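Putative esterase (Bacteroides intestinalis DSM 17393, PDB 5VOL) hydrolyses ferulic acid esters, such as those on arabinoxylan, as a carbohydrate esterase of family CE1 that also binds calcium. Local coordinates at the interface of chains A and B. Sequence-based numbering; all coordinates share one arbitrary frame. Chains: chain A/B, Putative esterase.

Contact 1: the interface of chains A and B. Residues chain A 249-251; chain B 72, 76, 78.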
loop_
_atom_site.group_PDB
_atom_site.type_symbol
_atom_site.label_atom_id
_atom_site.label_comp_id
_atom_site.label_asym_id
_atom_site.label_seq_id
_atom_site.Cartn_x
_atom_site.Cartn_y
_atom_site.Cartn_z
ATOM N N ASP A 249 5.193 -6.175 8.505
ATOM C CA ASP A 249 6.347 -7.049 8.362
ATOM C C ASP A 249 7.591 -6.327 8.865
ATOM O O ASP A 249 7.811 -5.172 8.528
ATOM C CB ASP A 249 6.543 -7.464 6.902
ATOM C CG ASP A 249 7.667 -8.477 6.732
ATOM O OD1 ASP A 249 7.845 -9.315 7.631
ATOM O OD2 ASP A 249 8.365 -8.437 5.702
ATOM N N GLY A 250 8.425 -7.008 9.643
ATOM C CA GLY A 250 9.695 -6.414 9.990
ATOM C C GLY A 250 10.116 -6.476 11.439
ATOM O O GLY A 250 9.422 -7.010 12.309
ATOM N N GLY A 251 11.293 -5.924 11.686
ATOM C CA GLY A 251 11.920 -6.034 12.986
ATOM C C GLY A 251 12.301 -4.688 13.549
ATOM O O GLY A 251 11.755 -3.652 13.160
ATOM N N ARG B 72 14.935 -7.317 4.491
ATOM C CA ARG B 72 13.496 -7.414 4.692
ATOM C C ARG B 72 12.850 -8.408 3.722
ATOM O O ARG B 72 12.181 -9.349 4.142
ATOM C CB ARG B 72 12.837 -6.034 4.535
ATOM C CG ARG B 72 11.303 -6.045 4.609
ATOM C CD ARG B 72 10.788 -6.128 6.060
ATOM N NE ARG B 72 10.807 -4.838 6.740
ATOM C CZ ARG B 72 11.614 -4.504 7.743
ATOM N NH1 ARG B 72 12.517 -5.377 8.204
ATOM N NH2 ARG B 72 11.526 -3.278 8.280
ATOM N N SER B 76 10.983 -12.326 4.182
ATOM C CA SER B 76 9.555 -12.570 3.988
ATOM C C SER B 76 9.299 -13.473 2.795
ATOM O O SER B 76 8.162 -13.875 2.548
ATOM C CB SER B 76 8.802 -11.254 3.786
ATOM O OG SER B 76 9.208 -10.619 2.578
ATOM N N GLU B 78 9.601 -12.455 -0.292
ATOM C CA GLU B 78 9.166 -11.668 -1.449
ATOM C C GLU B 78 10.283 -11.440 -2.468
ATOM O O GLU B 78 10.004 -11.221 -3.643
ATOM C CB GLU B 78 8.596 -10.318 -1.010
ATOM C CG GLU B 78 7.249 -10.415 -0.352
ATOM C CD GLU B 78 6.879 -9.123 0.358
ATOM O OE1 GLU B 78 6.443 -8.168 -0.322
ATOM O OE2 GLU B 78 7.054 -9.057 1.593
HETATM O O HOH W 1 10.685 -9.703 6.445
HETATM O O HOH W 2 7.465 -7.123 3.646
#
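A:Asp249 and B:Arg72 meet flank to flank, a calcium-binding aspartate of one CE1 esterase subunit lying beside the second-to-last turn of helix 66-76 of the other. A:Asp249 lies in the loop after strand 244-246, a loop of the alpha/beta-hydrolase fold whose catalytic histidine directly follows A:Gly251. The patch illustrates how opposite charges can be neighbours without a salt bridge.

Van der Waals packing makes the direct contact. The two side chains run past each other in opposite directions, and carboxylate and guanidinium planes are turned 70° apart. OD2 of A:Asp249 rests against the methylene CD of B:Arg72 at 3.4 Å, with CB of B:Ser76 also touching it. Bends at its second and third torsions turn the arginine so that one guanidinium face lies against A:Gly250, whose CA sits 3.4 Å above the centre of the plane.

Polar linkage across the contact runs through water. Water 1 joins OD2 of A:Asp249 (2.7 Å) to the backbone O of B:Arg72 (2.8 Å). Water 2 lies 2.6 Å from the same OD2 and 2.9 Å from the carboxylate OE2 of B:Glu78, mediating between two acidic groups that might otherwise repel.

Within chain B, the hydroxyl OG of B:Ser76 donates to OE2 of B:Glu78 over 2.8 Å, arriving on the anti side, 29° out of the carboxylate plane.

Contact 2: the interface of chains A and B. Residues chain A 68, 72, 262; chain B 249-251, 253, 255-256.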
loop_
_atom_site.group_PDB
_atom_site.type_symbol
_atom_site.label_atom_id
_atom_site.label_comp_id
_atom_site.label_asym_id
_atom_site.label_seq_id
_atom_site.Cartn_x
_atom_site.Cartn_y
_atom_site.Cartn_z
ATOM N N ASP A 68 13.094 14.544 3.399
ATOM C CA ASP A 68 12.645 14.009 2.119
ATOM C C ASP A 68 11.200 13.552 2.214
ATOM O O ASP A 68 10.416 13.767 1.296
ATOM C CB ASP A 68 13.535 12.846 1.661
ATOM C CG ASP A 68 14.931 13.303 1.230
ATOM O OD1 ASP A 68 15.092 14.497 0.890
ATOM O OD2 ASP A 68 15.866 12.469 1.219
ATOM N N ARG A 72 7.795 15.267 0.281
ATOM C CA ARG A 72 6.815 14.484 -0.463
ATOM C C ARG A 72 5.397 14.733 0.057
ATOM O O ARG A 72 4.490 15.075 -0.707
ATOM C CB ARG A 72 7.159 12.990 -0.387
ATOM C CG ARG A 72 6.098 12.062 -0.984
ATOM C CD ARG A 72 6.207 11.958 -2.506
ATOM N NE ARG A 72 7.267 11.047 -2.948
ATOM C CZ ARG A 72 8.396 11.442 -3.528
ATOM N NH1 ARG A 72 9.294 10.548 -3.908
ATOM N NH2 ARG A 72 8.627 12.732 -3.729
ATOM N N TYR A 262 5.571 7.504 6.981
ATOM C CA TYR A 262 4.501 7.682 6.016
ATOM C C TYR A 262 3.124 7.435 6.647
ATOM O O TYR A 262 2.106 7.839 6.090
ATOM C CB TYR A 262 4.729 6.768 4.798
ATOM C CG TYR A 262 5.758 7.337 3.828
ATOM C CD1 TYR A 262 5.374 8.155 2.775
ATOM C CD2 TYR A 262 7.107 7.060 3.976
ATOM C CE1 TYR A 262 6.318 8.688 1.895
ATOM C CE2 TYR A 262 8.053 7.579 3.104
ATOM C CZ TYR A 262 7.662 8.388 2.068
ATOM O OH TYR A 262 8.623 8.892 1.205
ATOM N N ASP B 249 3.081 9.025 -6.753
ATOM C CA ASP B 249 3.334 10.389 -6.295
ATOM C C ASP B 249 4.833 10.621 -6.198
ATOM O O ASP B 249 5.555 9.786 -5.659
ATOM C CB ASP B 249 2.687 10.633 -4.931
ATOM C CG ASP B 249 2.788 12.091 -4.486
ATOM O OD1 ASP B 249 2.799 12.973 -5.360
ATOM O OD2 ASP B 249 2.860 12.359 -3.270
ATOM N N GLY B 250 5.312 11.742 -6.721
ATOM C CA GLY B 250 6.669 12.143 -6.407
ATOM C C GLY B 250 7.464 12.603 -7.603
ATOM O O GLY B 250 6.959 12.666 -8.724
ATOM N N GLY B 251 8.725 12.922 -7.362
ATOM C CA GLY B 251 9.560 13.468 -8.408
ATOM C C GLY B 251 10.873 12.747 -8.611
ATOM O O GLY B 251 11.003 11.545 -8.367
ATOM N N ASP B 253 13.674 11.929 -7.265
ATOM C CA ASP B 253 14.310 11.956 -5.947
ATOM C C ASP B 253 14.448 10.570 -5.322
ATOM O O ASP B 253 13.818 9.601 -5.768
ATOM C CB ASP B 253 13.533 12.883 -5.003
ATOM C CG ASP B 253 12.083 12.464 -4.834
ATOM O OD1 ASP B 253 11.840 11.352 -4.326
ATOM O OD2 ASP B 253 11.182 13.256 -5.191
ATOM N N GLU B 255 13.575 9.270 -2.465
ATOM C CA GLU B 255 12.435 8.601 -1.856
ATOM C C GLU B 255 11.716 7.802 -2.954
ATOM O O GLU B 255 11.243 6.699 -2.705
ATOM C CB GLU B 255 11.493 9.600 -1.167
ATOM C CG GLU B 255 12.014 10.081 0.191
ATOM C CD GLU B 255 12.175 8.939 1.182
ATOM O OE1 GLU B 255 11.140 8.393 1.615
ATOM O OE2 GLU B 255 13.332 8.566 1.515
ATOM N N TYR B 256 11.681 8.336 -4.172
ATOM C CA TYR B 256 11.060 7.602 -5.287
ATOM C C TYR B 256 11.849 6.322 -5.614
ATOM O O TYR B 256 11.274 5.243 -5.808
ATOM C CB TYR B 256 10.945 8.484 -6.546
ATOM C CG TYR B 256 9.823 7.992 -7.458
ATOM C CD1 TYR B 256 8.514 8.344 -7.206
ATOM C CD2 TYR B 256 10.076 7.108 -8.501
ATOM C CE1 TYR B 256 7.472 7.874 -7.998
ATOM C CE2 TYR B 256 9.034 6.618 -9.312
ATOM C CZ TYR B 256 7.736 7.012 -9.044
ATOM O OH TYR B 256 6.690 6.547 -9.801
HETATM O O HOH W 3 4.041 14.769 -3.395
#
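A:Arg72 reaches from helix 66-76 across to B:Asp253 and shows how one arginine can combine an end-on grip with packing over a face. Its NH1 donates to OD1 of B:Asp253 at 2.7 Å, forming a salt bridge, while NH2 donates to OD2 at 3.0 Å along a nearly straight bond (169° at H). Both nitrogens come to the syn side of the carboxylate, but the two planes stand 33° apart, so the pairing is twisted rather than flat. Over one face of the guanidinium lies CA of B:Gly250, displaced toward the rim.

The acceptor is held in place by its own loop. B:Asp253 immediately precedes helix 254-271 and caps it: its OD1 also takes the backbone N of B:Tyr256 at 3.0 Å, nearly along the C-O axis. Its CG lies between the backbone N and carbonyl carbon (chi1 58°), turning the carboxylate back toward that helix start. OD2 receives the backbone N of B:Gly251 as well, from the face opposite A:Arg72 NH2. Each oxygen thus accepts from at least two donors, an environment likely to favour the charged form.

B:Asp249 borders the aliphatic part of the arginine, and water 3 joins its OD2 to the backbone O of A:Arg72.

B:Glu255, in the first turn of that helix, makes another direct polar link. Bent at its second torsion, it lays its CG against CB of A:Asp68, 3.5 Å away, and carries its carboxylate to A:Tyr262. Ring and carboxylate are nearly coplanar, with the oxygen at the ring edge: the phenol OH of A:Tyr262 donates to the anti lone pair of B:Glu255 OE1 over 2.6 Å.

Contact 1 and contact 2 are centred about 22 Å apart and belong to one two-fold symmetric interface. Helix 66-76, through residue 72, meets the loop 249-251 in both with the chains exchanged, so their cores are two-fold copies of one arrangement, each showing a different set of neighbours. Contact 1 adds the end of that helix and residue 78; contact 2 adds residue 68 and both the start and the middle of helix 254-271, from opposite chains. The shared loop, with its calcium ligand and the neighbouring catalytic histidine, lies at the subunit boundary; the structure alone does not show whether this pairing is biological or influences either.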